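Local coordinates for protein 6-phosphofructokinase subunit beta (Saccharomyces cerevisiae, PDB 3O8O) that catalyses the ATP-dependent phosphorylation of D-fructose 6-phosphate to fructose 1,6-bisphosphate, the first committing step of glycolysis, at residues G13-G17 and R291-A295; A163-S169 and V296-L302. All coordinates share one frame; numbering follows the deposited sequence.

Both contacts are buried in the N-terminal catalytic domain, their centres about 9 Å apart, and they share one continuous piece of chain, because 291-295 runs straight into 296-302 and the helix it begins. Contact 1 joins two loops and is dominated by charge: an arginine bridges an aspartate and the bound fructose 6-phosphate, and another protein chain also bonds to its aspartate. Contact 2 joins the beginnings of helices 167-187 and 297-316. No other chain touches its segments, and it combines a carboxylate taking backbone N-H groups with aromatic and aliphatic packing. The two meet where Pro16 CB lies 3.6 Å from Ser169 CB, while Ala295 O probably accepts a hydrogen bond from Arg300 NE.

Contact 1: G13-G17 and R291-A295; sequences GDAPG and RGGTA. With F6P (6-O-phosphono-beta-D-fructofuranose), chain K.
Pro16 and Ala295 bring the two backbones closest, with 4.7 Å between their CA atoms, and loops 13-17 and 291-295, neither helix nor strand, run side by side to that point from Asp14 and Arg291. The NE and NH2 of Arg291 close on Asp14 together, one on its backbone carbonyl and one on its carboxylate. Arg291 NE gives a hydrogen bond to Asp14 O at 2.7 Å, approaching in the carbonyl plane at a C=O...N angle of 157°. Arg291 NH2 reaches Asp14 OD1 at 2.9 Å in a salt bridge whose bond is bent, the oxygen tilted out of the guanidinium plane, and the guanidinium and carboxylate planes stand 71° apart. With CG beside its own backbone N (chi1 -71°) and further bends at chi2 and chi3, the arginine chain doubles over so that NE and NH2 are turned to Asp14 and NH1 to the sugar phosphate. Loop 13-17 follows strand 5-11 and holds Gly13, a predicted ATP-binding residue; Arg291 belongs to the His-Val-Gln-Arg-Gly-Gly run of the phosphofructokinase signature, so the contact ties the probable nucleotide loop to the fructose 6-phosphate site. There Arg291 NH1 makes a weak hydrogen bond to F6P O1P at 3.3 Å, and Glu254, Asp155, His288 and residues of another protein chain bind the same ligand. Both carboxylate oxygens of Asp14 are also hydrogen-bonded to polar side chains of another protein chain. Toward Ala295 the polar grip gives way to packing: Pro16 CG lies against Arg291 O at 3.3 Å, and Ala295 CB sits 3.6 Å from Gly17 N, the N-cap of helix 18-32.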
ATOM      1  N   GLY B  13      -6.448   6.944 -53.170  1.00 66.54           N
ATOM      2  CA  GLY B  13      -5.322   7.297 -52.321  1.00 63.48           C
ATOM      3  C   GLY B  13      -5.549   6.779 -50.934  1.00 61.33           C
ATOM      4  O   GLY B  13      -6.602   7.023 -50.356  1.00 59.50           O
ATOM      5  N   ASP B  14      -4.563   6.058 -50.414  1.00 58.91           N
ATOM      6  CA  ASP B  14      -4.656   5.485 -49.071  1.00 58.98           C
ATOM      7  C   ASP B  14      -4.687   6.629 -48.073  1.00 57.53           C
ATOM      8  O   ASP B  14      -4.231   7.736 -48.372  1.00 56.17           O
ATOM      9  CB  ASP B  14      -3.448   4.559 -48.786  1.00 75.57           C
ATOM     10  CG  ASP B  14      -2.114   5.324 -48.691  1.00 76.86           C
ATOM     11  OD1 ASP B  14      -1.947   6.355 -49.379  1.00 77.54           O
ATOM     12  OD2 ASP B  14      -1.224   4.885 -47.937  1.00 76.87           O
ATOM     13  N   ALA B  15      -5.237   6.360 -46.897  1.00 49.20           N
ATOM     14  CA  ALA B  15      -5.304   7.356 -45.840  1.00 48.55           C
ATOM     15  C   ALA B  15      -5.175   6.640 -44.501  1.00 49.09           C
ATOM     16  O   ALA B  15      -5.650   5.519 -44.325  1.00 49.09           O
ATOM     17  CB  ALA B  15      -6.607   8.095 -45.909  1.00 44.99           C
ATOM     18  N   PRO B  16      -4.519   7.274 -43.537  1.00 56.92           N
ATOM     19  CA  PRO B  16      -4.338   6.676 -42.226  1.00 57.04           C
ATOM     20  C   PRO B  16      -5.689   6.342 -41.634  1.00 57.77           C
ATOM     21  O   PRO B  16      -6.557   7.214 -41.528  1.00 58.30           O
ATOM     22  CB  PRO B  16      -3.633   7.776 -41.456  1.00 54.41           C
ATOM     23  CG  PRO B  16      -2.844   8.432 -42.492  1.00 54.16           C
ATOM     24  CD  PRO B  16      -3.858   8.576 -43.593  1.00 54.71           C
ATOM     25  N   GLY B  17      -5.873   5.080 -41.265  1.00 65.17           N
ATOM     26  CA  GLY B  17      -7.131   4.679 -40.672  1.00 65.92           C
ATOM     27  C   GLY B  17      -7.878   3.662 -41.495  1.00 66.98           C
ATOM     28  O   GLY B  17      -8.878   3.118 -41.043  1.00 66.12           O
ATOM     29  N   ARG B 291       0.435  11.658 -45.819  1.00 65.40           N
ATOM     30  CA  ARG B 291      -0.343  10.459 -46.106  1.00 66.66           C
ATOM     31  C   ARG B 291       0.066   9.275 -45.242  1.00 67.08           C
ATOM     32  O   ARG B 291      -0.712   8.341 -45.056  1.00 66.73           O
ATOM     33  CB  ARG B 291      -0.184  10.095 -47.585  1.00 69.79           C
ATOM     34  CG  ARG B 291      -0.896  11.049 -48.515  1.00 70.26           C
ATOM     35  CD  ARG B 291      -2.363  10.675 -48.644  1.00 70.73           C
ATOM     36  NE  ARG B 291      -2.512   9.496 -49.483  1.00 71.01           N
ATOM     37  CZ  ARG B 291      -2.234   9.487 -50.780  1.00 72.10           C
ATOM     38  NH1 ARG B 291      -1.807  10.602 -51.371  1.00 72.51           N
ATOM     39  NH2 ARG B 291      -2.348   8.366 -51.479  1.00 72.07           N
ATOM     40  N   GLY B 292       1.289   9.324 -44.719  1.00 72.43           N
ATOM     41  CA  GLY B 292       1.803   8.249 -43.891  1.00 72.43           C
ATOM     42  C   GLY B 292       1.487   8.355 -42.411  1.00 72.43           C
ATOM     43  O   GLY B 292       0.637   9.153 -41.982  1.00 72.43           O
ATOM     44  N   GLY B 293       2.182   7.545 -41.621  1.00 50.48           N
ATOM     45  CA  GLY B 293       1.935   7.556 -40.198  1.00 48.35           C
ATOM     46  C   GLY B 293       0.739   6.707 -39.801  1.00 47.88           C
ATOM     47  O   GLY B 293      -0.112   6.365 -40.622  1.00 48.01           O
ATOM     48  N   THR B 294       0.679   6.358 -38.524  1.00 42.14           N
ATOM     49  CA  THR B 294      -0.388   5.533 -37.995  1.00 39.53           C
ATOM     50  C   THR B 294      -1.612   6.403 -37.749  1.00 38.87           C
ATOM     51  O   THR B 294      -1.499   7.604 -37.503  1.00 38.88           O
ATOM     52  CB  THR B 294       0.056   4.915 -36.686  1.00 44.10           C
ATOM     53  OG1 THR B 294      -0.476   5.687 -35.596  1.00 43.05           O
ATOM     54  CG2 THR B 294       1.568   4.942 -36.591  1.00 43.54           C
ATOM     55  N   ALA B 295      -2.791   5.811 -37.791  1.00 54.09           N
ATOM     56  CA  ALA B 295      -3.959   6.626 -37.571  1.00 54.88           C
ATOM     57  C   ALA B 295      -4.001   7.240 -36.164  1.00 54.99           C
ATOM     58  O   ALA B 295      -3.691   6.579 -35.169  1.00 55.85           O
ATOM     59  CB  ALA B 295      -5.209   5.813 -37.826  1.00 76.97           C
TER
HETATM   60  O1  F6P K 980      -6.137  11.634 -52.439  1.00 77.94           O
HETATM   61  C1  F6P K 980      -5.920  13.044 -52.442  1.00 79.75           C
HETATM   62  C2  F6P K 980      -4.421  13.330 -52.339  1.00 80.00           C
HETATM   63  O2  F6P K 980      -3.869  12.809 -51.137  1.00 80.73           O
HETATM   64  C3  F6P K 980      -4.120  14.826 -52.378  1.00 80.12           C
HETATM   65  O3  F6P K 980      -4.118  15.416 -51.072  1.00 79.05           O
HETATM   66  C4  F6P K 980      -2.752  14.835 -53.127  1.00 80.33           C
HETATM   67  O4  F6P K 980      -2.485  16.088 -53.766  1.00 80.62           O
HETATM   68  C5  F6P K 980      -2.934  13.641 -54.115  1.00 80.12           C
HETATM   69  O5  F6P K 980      -3.736  12.708 -53.391  1.00 80.52           O
HETATM   70  C6  F6P K 980      -1.655  12.890 -54.401  1.00 80.11           C
HETATM   71  O6  F6P K 980      -2.025  11.844 -55.302  1.00 81.26           O
HETATM   72  P   F6P K 980      -0.753  10.911 -55.609  1.00 82.32           P
HETATM   73  O1P F6P K 980      -0.333  10.263 -54.342  1.00 82.32           O
HETATM   74  O2P F6P K 980      -1.178   9.761 -56.651  1.00 81.74           O
HETATM   75  O3P F6P K 980       0.488  11.790 -56.187  1.00 81.43           O

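Contact 2: A163-S169 and V296-L302; sequences ATIGAYS and VAYDRIL
Asp299 and Gly166 join two helix N-termini in the catalytic phosphofructokinase domain, a carboxylate from the first turn of helix 297-316 taking amides from the start of helix 167-187. Gly166 N, at the N-cap of the latter, gives a nearly straight hydrogen bond (167°) to Asp299 OD1 at 2.8 Å, arriving from above the carboxylate plane. Asp299 OD2 takes a weak bond from Ser169 N, 3.0 Å away in the first turn, and this helix end would probably favour the carboxylate's negative charge. Beside this polar group, Tyr168 CD1 lies 3.4 Å from Tyr298 CD2, their ring planes 74° apart in an oblique pairing. Tyr298 CG, anti to its own amide nitrogen (chi1 -177°), brings the ring there and sets its edge against Ala163 CB, while Leu302 CD2 packs on Ala163 and Ile165. Replacing Tyr168 by alanine would probably open a gap beside the Tyr298 ring and deprive Trp203 of its edge-to-face partner. Further out, Asn331 holds Tyr298 OH, a type II turn from Thr164 to Ala167 presents Gly166 N, and Thr164 OG1 anchors that turn to Ser153 O near the sugar site. Val296 N, at the N-cap of helix 297-316, donates a nearly straight hydrogen bond to Ser169 OG, 3.0 Å away.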
ATOM      1  N   ALA B 163     -15.944  14.615 -41.307  1.00 73.24           N
ATOM      2  CA  ALA B 163     -14.561  14.159 -41.298  1.00 72.69           C
ATOM      3  C   ALA B 163     -14.321  12.909 -42.117  1.00 71.82           C
ATOM      4  O   ALA B 163     -14.960  11.897 -41.897  1.00 72.29           O
ATOM      5  CB  ALA B 163     -14.119  13.916 -39.868  1.00 81.28           C
ATOM      6  N   THR B 164     -13.411  12.979 -43.077  1.00 71.06           N
ATOM      7  CA  THR B 164     -13.108  11.789 -43.854  1.00 70.82           C
ATOM      8  C   THR B 164     -12.083  11.027 -43.033  1.00 70.61           C
ATOM      9  O   THR B 164     -11.284  11.624 -42.304  1.00 71.47           O
ATOM     10  CB  THR B 164     -12.495  12.121 -45.231  1.00 68.12           C
ATOM     11  OG1 THR B 164     -11.489  13.130 -45.089  1.00 67.08           O
ATOM     12  CG2 THR B 164     -13.583  12.591 -46.189  1.00 68.74           C
ATOM     13  N   ILE B 165     -12.102   9.710 -43.127  1.00 52.03           N
ATOM     14  CA  ILE B 165     -11.144   8.935 -42.361  1.00 51.39           C
ATOM     15  C   ILE B 165      -9.763   9.350 -42.847  1.00 51.31           C
ATOM     16  O   ILE B 165      -9.504   9.341 -44.043  1.00 51.18           O
ATOM     17  CB  ILE B 165     -11.327   7.409 -42.589  1.00 43.59           C
ATOM     18  CG1 ILE B 165     -12.715   6.972 -42.129  1.00 43.59           C
ATOM     19  CG2 ILE B 165     -10.277   6.636 -41.814  1.00 43.59           C
ATOM     20  CD1 ILE B 165     -13.019   5.516 -42.419  1.00 60.06           C
ATOM     21  N   GLY B 166      -8.887   9.733 -41.925  1.00 62.53           N
ATOM     22  CA  GLY B 166      -7.536  10.121 -42.308  1.00 63.22           C
ATOM     23  C   GLY B 166      -7.272  11.617 -42.292  1.00 63.13           C
ATOM     24  O   GLY B 166      -6.118  12.057 -42.238  1.00 62.75           O
ATOM     25  N   ALA B 167      -8.341  12.404 -42.336  1.00 75.39           N
ATOM     26  CA  ALA B 167      -8.209  13.851 -42.339  1.00 73.95           C
ATOM     27  C   ALA B 167      -7.392  14.349 -41.156  1.00 72.81           C
ATOM     28  O   ALA B 167      -6.315  14.923 -41.330  1.00 71.61           O
ATOM     29  CB  ALA B 167      -9.573  14.480 -42.327  1.00 81.28           C
ATOM     30  N   TYR B 168      -7.904  14.135 -39.953  1.00 50.61           N
ATOM     31  CA  TYR B 168      -7.191  14.580 -38.766  1.00 49.81           C
ATOM     32  C   TYR B 168      -5.789  13.997 -38.605  1.00 49.69           C
ATOM     33  O   TYR B 168      -4.924  14.624 -37.995  1.00 49.87           O
ATOM     34  CB  TYR B 168      -8.019  14.295 -37.534  1.00 57.59           C
ATOM     35  CG  TYR B 168      -9.147  15.269 -37.396  1.00 59.36           C
ATOM     36  CD1 TYR B 168     -10.466  14.897 -37.668  1.00 60.61           C
ATOM     37  CD2 TYR B 168      -8.898  16.565 -36.971  1.00 59.97           C
ATOM     38  CE1 TYR B 168     -11.506  15.800 -37.505  1.00 61.44           C
ATOM     39  CE2 TYR B 168      -9.914  17.473 -36.802  1.00 60.76           C
ATOM     40  CZ  TYR B 168     -11.223  17.097 -37.065  1.00 61.94           C
ATOM     41  OH  TYR B 168     -12.246  18.020 -36.875  1.00 63.42           O
ATOM     42  N   SER B 169      -5.557  12.803 -39.140  1.00 44.53           N
ATOM     43  CA  SER B 169      -4.234  12.205 -39.054  1.00 44.72           C
ATOM     44  C   SER B 169      -3.305  13.046 -39.922  1.00 45.19           C
ATOM     45  O   SER B 169      -2.182  13.369 -39.536  1.00 44.82           O
ATOM     46  CB  SER B 169      -4.247  10.756 -39.556  1.00 48.02           C
ATOM     47  OG  SER B 169      -4.967   9.905 -38.681  1.00 48.22           O
ATOM     48  N   VAL B 296      -4.365   8.518 -36.106  1.00 27.32           N
ATOM     49  CA  VAL B 296      -4.523   9.256 -34.866  1.00 26.31           C
ATOM     50  C   VAL B 296      -5.733   8.622 -34.159  1.00 25.20           C
ATOM     51  O   VAL B 296      -6.601   8.062 -34.819  1.00 23.52           O
ATOM     52  CB  VAL B 296      -4.785  10.760 -35.197  1.00 50.66           C
ATOM     53  CG1 VAL B 296      -5.529  11.474 -34.038  1.00 51.29           C
ATOM     54  CG2 VAL B 296      -3.456  11.437 -35.506  1.00 51.36           C
ATOM     55  N   ALA B 297      -5.800   8.723 -32.835  1.00 50.70           N
ATOM     56  CA  ALA B 297      -6.899   8.111 -32.089  1.00 50.53           C
ATOM     57  C   ALA B 297      -8.252   8.422 -32.696  1.00 51.11           C
ATOM     58  O   ALA B 297      -9.088   7.528 -32.836  1.00 50.37           O
ATOM     59  CB  ALA B 297      -6.860   8.535 -30.588  1.00 45.44           C
ATOM     60  N   TYR B 298      -8.478   9.681 -33.060  1.00 59.15           N
ATOM     61  CA  TYR B 298      -9.761  10.030 -33.639  1.00 60.79           C
ATOM     62  C   TYR B 298     -10.017   9.180 -34.887  1.00 61.42           C
ATOM     63  O   TYR B 298     -11.085   8.585 -35.028  1.00 62.25           O
ATOM     64  CB  TYR B 298      -9.804  11.514 -33.992  1.00 53.75           C
ATOM     65  CG  TYR B 298     -11.143  11.965 -34.530  1.00 54.91           C
ATOM     66  CD1 TYR B 298     -12.202  12.230 -33.665  1.00 54.63           C
ATOM     67  CD2 TYR B 298     -11.370  12.078 -35.913  1.00 55.19           C
ATOM     68  CE1 TYR B 298     -13.465  12.596 -34.153  1.00 55.20           C
ATOM     69  CE2 TYR B 298     -12.643  12.443 -36.415  1.00 55.09           C
ATOM     70  CZ  TYR B 298     -13.688  12.696 -35.522  1.00 55.39           C
ATOM     71  OH  TYR B 298     -14.959  13.009 -35.956  1.00 54.59           O
ATOM     72  N   ASP B 299      -9.042   9.097 -35.785  1.00 67.32           N
ATOM     73  CA  ASP B 299      -9.251   8.307 -36.986  1.00 67.17           C
ATOM     74  C   ASP B 299      -9.480   6.847 -36.676  1.00 67.27           C
ATOM     75  O   ASP B 299     -10.418   6.251 -37.195  1.00 67.51           O
ATOM     76  CB  ASP B 299      -8.098   8.460 -37.979  1.00 60.34           C
ATOM     77  CG  ASP B 299      -8.229   9.714 -38.824  1.00 59.87           C
ATOM     78  OD1 ASP B 299      -9.363  10.094 -39.193  1.00 60.77           O
ATOM     79  OD2 ASP B 299      -7.191  10.322 -39.128  1.00 59.58           O
ATOM     80  N   ARG B 300      -8.649   6.252 -35.834  1.00 77.99           N
ATOM     81  CA  ARG B 300      -8.877   4.855 -35.508  1.00 77.30           C
ATOM     82  C   ARG B 300     -10.323   4.677 -35.046  1.00 77.68           C
ATOM     83  O   ARG B 300     -11.067   3.884 -35.623  1.00 78.61           O
ATOM     84  CB  ARG B 300      -7.938   4.389 -34.404  1.00 44.13           C
ATOM     85  CG  ARG B 300      -6.501   4.383 -34.789  1.00 42.55           C
ATOM     86  CD  ARG B 300      -5.664   3.714 -33.728  1.00 42.44           C
ATOM     87  NE  ARG B 300      -4.266   4.102 -33.870  1.00 42.05           N
ATOM     88  CZ  ARG B 300      -3.249   3.513 -33.254  1.00 42.43           C
ATOM     89  NH1 ARG B 300      -3.451   2.486 -32.437  1.00 43.51           N
ATOM     90  NH2 ARG B 300      -2.026   3.956 -33.464  1.00 42.29           N
ATOM     91  N   ILE B 301     -10.720   5.428 -34.020  1.00 50.39           N
ATOM     92  CA  ILE B 301     -12.066   5.334 -33.471  1.00 49.56           C
ATOM     93  C   ILE B 301     -13.159   5.613 -34.496  1.00 50.24           C
ATOM     94  O   ILE B 301     -14.217   4.973 -34.497  1.00 50.63           O
ATOM     95  CB  ILE B 301     -12.228   6.281 -32.278  1.00 33.43           C
ATOM     96  CG1 ILE B 301     -11.158   5.948 -31.234  1.00 33.43           C
ATOM     97  CG2 ILE B 301     -13.625   6.123 -31.665  1.00 33.43           C
ATOM     98  CD1 ILE B 301     -11.064   6.933 -30.068  1.00 58.66           C
ATOM     99  N   LEU B 302     -12.905   6.566 -35.377  1.00 46.27           N
ATOM    100  CA  LEU B 302     -13.892   6.893 -36.392  1.00 47.11           C
ATOM    101  C   LEU B 302     -14.022   5.737 -37.369  1.00 47.84           C
ATOM    102  O   LEU B 302     -15.105   5.233 -37.615  1.00 47.98           O
ATOM    103  CB  LEU B 302     -13.493   8.159 -37.160  1.00 56.11           C
ATOM    104  CG  LEU B 302     -14.386   8.475 -38.366  1.00 55.88           C
ATOM    105  CD1 LEU B 302     -15.833   8.654 -37.917  1.00 56.01           C
ATOM    106  CD2 LEU B 302     -13.885   9.714 -39.036  1.00 55.97           C
TER